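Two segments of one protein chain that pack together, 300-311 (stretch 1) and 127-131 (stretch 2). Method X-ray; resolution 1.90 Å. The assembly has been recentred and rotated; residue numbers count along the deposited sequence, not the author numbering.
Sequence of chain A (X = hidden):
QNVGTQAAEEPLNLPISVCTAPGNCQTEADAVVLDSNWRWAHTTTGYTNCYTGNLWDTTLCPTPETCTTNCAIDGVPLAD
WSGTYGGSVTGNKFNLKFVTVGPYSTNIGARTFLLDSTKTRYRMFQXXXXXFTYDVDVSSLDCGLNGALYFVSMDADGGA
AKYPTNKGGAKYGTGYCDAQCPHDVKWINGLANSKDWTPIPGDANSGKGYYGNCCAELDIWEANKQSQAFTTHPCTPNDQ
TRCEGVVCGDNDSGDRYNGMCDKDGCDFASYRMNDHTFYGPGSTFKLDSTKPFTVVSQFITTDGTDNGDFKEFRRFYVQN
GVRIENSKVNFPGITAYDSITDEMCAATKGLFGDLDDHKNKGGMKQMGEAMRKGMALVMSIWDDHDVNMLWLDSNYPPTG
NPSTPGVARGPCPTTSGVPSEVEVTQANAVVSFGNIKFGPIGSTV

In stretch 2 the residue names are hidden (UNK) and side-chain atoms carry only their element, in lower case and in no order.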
# COMPACT_ATOMS: atom_id res chain seq x y z
N ILE A 300 -5.88 -16.21 -10.63
CA ILE A 300 -6.37 -17.28 -11.53
C ILE A 300 -6.85 -16.55 -12.79
O ILE A 300 -7.56 -15.53 -12.69
CB ILE A 300 -7.58 -18.02 -10.90
CG1 ILE A 300 -7.28 -18.54 -9.50
CG2 ILE A 300 -8.14 -19.12 -11.78
CD1 ILE A 300 -5.95 -19.20 -9.34
N THR A 301 -6.53 -17.10 -13.96
CA THR A 301 -7.02 -16.55 -15.27
C THR A 301 -8.08 -17.42 -15.91
O THR A 301 -8.23 -18.59 -15.56
CB THR A 301 -5.87 -16.37 -16.27
OG1 THR A 301 -5.31 -17.64 -16.61
CG2 THR A 301 -4.78 -15.55 -15.71
N THR A 302 -8.80 -16.85 -16.88
CA THR A 302 -9.89 -17.56 -17.55
C THR A 302 -9.45 -18.86 -18.21
O THR A 302 -10.23 -19.78 -18.22
CB THR A 302 -10.49 -16.70 -18.71
OG1 THR A 302 -9.43 -16.21 -19.49
CG2 THR A 302 -11.26 -15.46 -18.18
N ASP A 303 -8.22 -18.94 -18.69
CA ASP A 303 -7.77 -20.19 -19.36
C ASP A 303 -6.60 -20.91 -18.72
O ASP A 303 -6.00 -21.80 -19.33
CB ASP A 303 -7.40 -19.87 -20.81
CG ASP A 303 -6.27 -18.90 -20.92
OD1 ASP A 303 -5.76 -18.35 -19.90
OD2 ASP A 303 -5.88 -18.64 -22.06
N GLY A 304 -6.21 -20.51 -17.51
CA GLY A 304 -5.12 -21.19 -16.79
C GLY A 304 -3.78 -20.90 -17.34
O GLY A 304 -2.78 -21.60 -17.04
N THR A 305 -3.74 -19.86 -18.17
CA THR A 305 -2.55 -19.43 -18.81
C THR A 305 -2.23 -17.98 -18.47
O THR A 305 -3.10 -17.22 -18.08
CB THR A 305 -2.90 -19.61 -20.30
OG1 THR A 305 -2.11 -20.66 -20.83
CG2 THR A 305 -2.76 -18.40 -21.05
N ASP A 306 -1.00 -17.57 -18.75
CA ASP A 306 -0.55 -16.19 -18.67
C ASP A 306 -1.30 -15.23 -19.67
O ASP A 306 -1.40 -13.99 -19.49
CB ASP A 306 0.98 -16.15 -18.95
CG ASP A 306 1.78 -17.28 -18.20
OD1 ASP A 306 1.22 -18.13 -17.44
OD2 ASP A 306 3.00 -17.33 -18.36
N ASN A 307 -1.79 -15.77 -20.75
CA ASN A 307 -2.59 -14.97 -21.67
C ASN A 307 -4.07 -14.78 -21.36
O ASN A 307 -4.69 -13.95 -21.98
CB ASN A 307 -2.47 -15.55 -23.03
CG ASN A 307 -1.05 -15.52 -23.52
OD1 ASN A 307 -0.25 -14.67 -23.14
ND2 ASN A 307 -0.73 -16.44 -24.34
N GLY A 308 -4.62 -15.47 -20.37
CA GLY A 308 -6.05 -15.36 -20.15
C GLY A 308 -6.37 -14.09 -19.43
O GLY A 308 -5.47 -13.43 -19.02
N ASP A 309 -7.64 -13.76 -19.24
CA ASP A 309 -7.99 -12.57 -18.46
C ASP A 309 -8.00 -12.99 -16.95
O ASP A 309 -8.35 -14.14 -16.61
CB ASP A 309 -9.43 -12.08 -18.79
CG ASP A 309 -9.63 -11.68 -20.25
OD1 ASP A 309 -8.72 -11.12 -20.83
OD2 ASP A 309 -10.72 -11.89 -20.79
N PHE A 310 -7.68 -12.04 -16.06
CA PHE A 310 -7.82 -12.29 -14.58
C PHE A 310 -9.30 -12.52 -14.28
O PHE A 310 -10.17 -11.72 -14.70
CB PHE A 310 -7.37 -11.03 -13.87
CG PHE A 310 -7.28 -11.11 -12.38
CD1 PHE A 310 -6.96 -12.29 -11.71
CD2 PHE A 310 -7.35 -9.91 -11.65
CE1 PHE A 310 -6.76 -12.30 -10.35
CE2 PHE A 310 -7.18 -9.89 -10.28
CZ PHE A 310 -6.89 -11.08 -9.60
N LYS A 311 -9.60 -13.60 -13.56
CA LYS A 311 -10.96 -13.86 -13.17
C LYS A 311 -11.15 -14.05 -11.68
O LYS A 311 -12.25 -13.90 -11.22
CB LYS A 311 -11.58 -15.03 -13.98
CG LYS A 311 -11.11 -16.41 -13.72
CD LYS A 311 -12.15 -17.47 -14.19
CE LYS A 311 -11.89 -18.90 -13.68
NZ LYS A 311 -10.63 -19.50 -14.22
N UNK A 127 1.85 -10.82 -12.35
CA UNK A 127 1.19 -11.64 -11.33
C UNK A 127 0.16 -12.60 -11.87
O UNK A 127 -0.28 -13.51 -11.13
c UNK A 127 0.78 -8.76 -8.64
c UNK A 127 2.17 -10.90 -8.40
c UNK A 127 1.49 -9.92 -9.39
c UNK A 127 0.52 -10.72 -10.25
N UNK A 128 -0.28 -12.41 -13.12
CA UNK A 128 -1.32 -13.27 -13.64
C UNK A 128 -0.83 -14.69 -13.73
O UNK A 128 0.28 -14.94 -14.20
c UNK A 128 -2.64 -11.60 -15.20
c UNK A 128 -3.84 -11.71 -14.31
c UNK A 128 -1.74 -12.83 -15.05
c UNK A 128 -3.12 -11.40 -16.61
N UNK A 129 -1.69 -15.62 -13.36
CA UNK A 129 -1.41 -17.07 -13.30
C UNK A 129 -0.19 -17.38 -12.43
O UNK A 129 0.65 -18.28 -12.72
c UNK A 129 -1.42 -19.09 -14.78
c UNK A 129 -1.22 -17.61 -14.72
n UNK A 129 -0.55 -19.77 -15.49
o UNK A 129 -2.31 -19.62 -14.16
N UNK A 130 -0.05 -16.59 -11.38
CA UNK A 130 1.03 -16.83 -10.42
C UNK A 130 0.46 -16.83 -8.98
O UNK A 130 -0.70 -16.47 -8.74
c UNK A 130 2.82 -15.70 -11.90
c UNK A 130 2.11 -15.75 -10.53
n UNK A 130 4.40 -16.72 -13.44
n UNK A 130 4.47 -17.00 -15.75
c UNK A 130 3.80 -16.86 -12.11
n UNK A 130 2.71 -17.84 -14.58
c UNK A 130 3.85 -17.19 -14.57
N UNK A 131 1.32 -17.18 -8.04
CA UNK A 131 1.01 -17.19 -6.60
C UNK A 131 2.11 -16.32 -5.95
O UNK A 131 3.36 -16.42 -6.31
c UNK A 131 0.76 -20.50 -4.54
o UNK A 131 -0.29 -21.08 -4.96
c UNK A 131 1.08 -18.60 -6.12
o UNK A 131 1.70 -21.13 -4.01
c UNK A 131 0.87 -18.96 -4.67
O HOH W 1 -4.98 -19.57 -13.64

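Position 127 carries four side-chain carbons and no heteroatom, with the chain forking at the second carbon. The side chain is out of reach of stretch 1, so the identification rests on shape alone: an unbranched CB followed by a fork of two methyls is leucine. Leu 127 opens a type II beta turn that runs to position 130, but it touches nothing on stretch 1; Leu 127 O accepts a weak hydrogen bond from the backbone N of position 130 (3.1 Å), which closes the turn.

Position 128 has the same four carbons and the same fork at the second, but here CA-to-CB points toward stretch 1. One terminal carbon lies 3.6 Å from Phe 310 CB, and the other approaches the backbone oxygens of Gly 308 and Asp 306. The pattern again defines leucine. The close approach of Leu 128 CD2 to Phe 310 CB is an apolar contact, while Leu 128 CD1 sits 3.9 Å from Gly 308 O. On another flank, Leu 128 CB is 4.1 Å from Thr 301 CG2.

At position 129 there are two side-chain carbons, the second bearing one oxygen and one nitrogen. The nitrogen lies 3.1 Å from Asp 306 OD1, and a water links the oxygen to Thr 301 N. This short carboxamide is asparagine. Phi and psi of 55° and 35° place it in the left-handed region, as suits the third residue of a type II turn. Asn 129 ND2 donates a hydrogen bond to Asp 306 OD1 and also lies 3.3 Å from Gly 304 O. The other end of the amide is used as well: the water donates to Asn 129 OD1 (2.7 Å) and accepts from Thr 301 N (2.9 Å), bridging the two stretches.

Position 130 shows three carbons, a nitrogen, and then a carbon carrying two more nitrogens. CA-to-CB points away from stretch 1, yet the end of the side chain comes nearer, and its two terminal nitrogens face the carboxylate oxygens of Asp 306. Such a guanidinium identifies arginine. Arg 130 NH2 bonds to Asp 306 OD2 at 3.0 Å and Arg 130 NH1 to Asp 306 OD1 at 3.2 Å, a two-pronged salt bridge near the guanidinium plane. Arg 130 NH1 also donates to Asn 129 O (2.8 Å), so the same nitrogen serves both the turn backbone and Asp 306.

Position 131 has three carbons, the third with two oxygens, and is out of reach of stretch 1: glutamate. The carboxylate of Glu 131 is hydrogen-bonded outside the two stretches.

The contact thus combines an apolar patch with a polar cluster. Leu 128 packs against Phe 310 and Thr 301, while the Asp 306 carboxylate gathers Asn 129 and Arg 130, tying the turn of stretch 2 to the loop of stretch 1.

Stretch 2 127-131: LLNRE
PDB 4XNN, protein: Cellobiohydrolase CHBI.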